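Local coordinates for protein CT253 (Chlamydia trachomatis serovar L2, PDB 6UXC) that is of unknown function but is probably a chlamydial lipoprotein, made with a signal peptide and built on a mixed beta sheet packed against helices, at residues L85-Q88 and L89-A92. Numbering follows the deposited sequence.
Sequences LATQ and LLPA
The flat groups that meet here are the peptide carbonyls of A86 and T87, each approached by an N-H from above its plane. L89 N lies 3.0 Å from A86 O and 41° out of that carbonyl's plane. With an N-H...O angle of 163° this bond is nearly straight. L90 N reaches T87 O at 3.1 Å, from higher above the plane and along a more bent path. Both bonds join residues three apart, the spacing of a 3-10 turn. L90 sets CB 3.4 Å and CG 3.6 Å from T87 O, and with CG anti to its own carbonyl carbon (chi1 -61°) the branch runs back alongside T87, placing CD1 4.0 Å from T87 CA. L89 brings CB to 3.6 Å from A86 O, while its branches enter the protein interior among A22 and L24 of strand 19-28, H64, F74 and I125. Buried A86 rests on V130. Q88 sets off away from L89-A92, and at the end of its extended chain OE1 accepts a hydrogen bond from S67 N. The two i to i+3 bonds mark a short 3-10 turn. What follows it, in the loop before strand 94-105, is a type VIa beta turn over L89-A92: A92 N bonds to L89 O at 3.0 Å, the peptide before P91 is cis, and the backbone torsions of L90 and P91 lie close to the ideal for that turn.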
ATOM      1  N   LEU A  85       7.036  15.456 -14.722  1.00 29.58           N
ATOM      2  CA  LEU A  85       7.193  14.030 -14.428  1.00 27.84           C
ATOM      3  C   LEU A  85       6.023  13.441 -13.627  1.00 29.43           C
ATOM      4  O   LEU A  85       6.042  12.240 -13.359  1.00 30.22           O
ATOM      5  CB  LEU A  85       8.501  13.804 -13.680  1.00 30.23           C
ATOM      6  CG  LEU A  85       9.670  13.463 -14.603  1.00 55.18           C
ATOM      7  CD1 LEU A  85      11.001  13.634 -13.872  1.00 82.97           C
ATOM      8  CD2 LEU A  85       9.482  12.018 -15.152  1.00 33.22           C
ATOM      9  N   ALA A  86       5.004  14.238 -13.286  1.00 28.95           N
ATOM     10  CA  ALA A  86       3.833  13.741 -12.581  1.00 29.75           C
ATOM     11  C   ALA A  86       2.567  13.729 -13.426  1.00 26.26           C
ATOM     12  O   ALA A  86       1.543  13.219 -12.959  1.00 26.30           O
ATOM     13  CB  ALA A  86       3.579  14.549 -11.296  1.00 29.01           C
ATOM     14  N   THR A  87       2.609  14.236 -14.672  1.00 25.15           N
ATOM     15  CA  THR A  87       1.374  14.402 -15.446  1.00 25.52           C
ATOM     16  C   THR A  87       0.681  13.081 -15.748  1.00 25.72           C
ATOM     17  O   THR A  87      -0.535  13.058 -15.957  1.00 28.50           O
ATOM     18  CB  THR A  87       1.670  15.123 -16.751  1.00 30.58           C
ATOM     19  OG1 THR A  87       2.603  14.359 -17.525  1.00 29.78           O
ATOM     20  CG2 THR A  87       2.227  16.515 -16.460  1.00 30.70           C
ATOM     21  N   GLN A  88       1.427  11.977 -15.775  1.00 26.06           N
ATOM     22  CA  GLN A  88       0.804  10.677 -16.032  1.00 23.46           C
ATOM     23  C   GLN A  88      -0.140  10.239 -14.925  1.00 27.19           C
ATOM     24  O   GLN A  88      -0.941   9.316 -15.137  1.00 28.51           O
ATOM     25  CB  GLN A  88       1.877   9.613 -16.226  1.00 27.55           C
ATOM     26  CG  GLN A  88       2.592   9.705 -17.551  1.00 27.90           C
ATOM     27  CD  GLN A  88       3.713   8.707 -17.678  1.00 34.66           C
ATOM     28  OE1 GLN A  88       3.718   7.656 -17.019  1.00 29.30           O
ATOM     29  NE2 GLN A  88       4.690   9.039 -18.498  1.00 39.47           N
ATOM     30  N   LEU A  89      -0.109  10.903 -13.775  1.00 24.22           N
ATOM     31  CA  LEU A  89      -1.025  10.586 -12.687  1.00 23.97           C
ATOM     32  C   LEU A  89      -2.204  11.537 -12.610  1.00 27.39           C
ATOM     33  O   LEU A  89      -3.137  11.298 -11.839  1.00 24.47           O
ATOM     34  CB  LEU A  89      -0.261  10.577 -11.379  1.00 22.98           C
ATOM     35  CG  LEU A  89       0.753   9.418 -11.484  1.00 29.47           C
ATOM     36  CD1 LEU A  89       1.986   9.686 -10.733  1.00 33.30           C
ATOM     37  CD2 LEU A  89       0.117   8.074 -11.106  1.00 26.50           C
ATOM     38  N   LEU A  90      -2.211  12.594 -13.404  1.00 23.17           N
ATOM     39  CA  LEU A  90      -3.414  13.372 -13.522  1.00 23.52           C
ATOM     40  C   LEU A  90      -4.473  12.479 -14.159  1.00 25.08           C
ATOM     41  O   LEU A  90      -4.124  11.602 -14.966  1.00 26.43           O
ATOM     42  CB  LEU A  90      -3.164  14.585 -14.383  1.00 25.17           C
ATOM     43  CG  LEU A  90      -2.088  15.539 -13.825  1.00 26.79           C
ATOM     44  CD1 LEU A  90      -1.810  16.668 -14.808  1.00 31.46           C
ATOM     45  CD2 LEU A  90      -2.516  16.115 -12.462  1.00 32.71           C
ATOM     46  N   PRO A  91      -5.759  12.668 -13.817  1.00 25.27           N
ATOM     47  CA  PRO A  91      -6.339  13.788 -13.057  1.00 25.16           C
ATOM     48  C   PRO A  91      -6.428  13.594 -11.553  1.00 26.73           C
ATOM     49  O   PRO A  91      -7.221  14.286 -10.890  1.00 25.58           O
ATOM     50  CB  PRO A  91      -7.752  13.876 -13.635  1.00 32.60           C
ATOM     51  CG  PRO A  91      -8.084  12.414 -13.879  1.00 28.24           C
ATOM     52  CD  PRO A  91      -6.810  11.806 -14.402  1.00 30.42           C
ATOM     53  N   ALA A  92      -5.636  12.677 -11.017  1.00 24.73           N
ATOM     54  CA  ALA A  92      -5.573  12.587  -9.570  1.00 23.60           C
ATOM     55  C   ALA A  92      -5.051  13.896  -8.978  1.00 26.80           C
ATOM     56  O   ALA A  92      -4.244  14.623  -9.586  1.00 25.71           O
ATOM     57  CB  ALA A  92      -4.687  11.436  -9.138  1.00 26.09           C
TER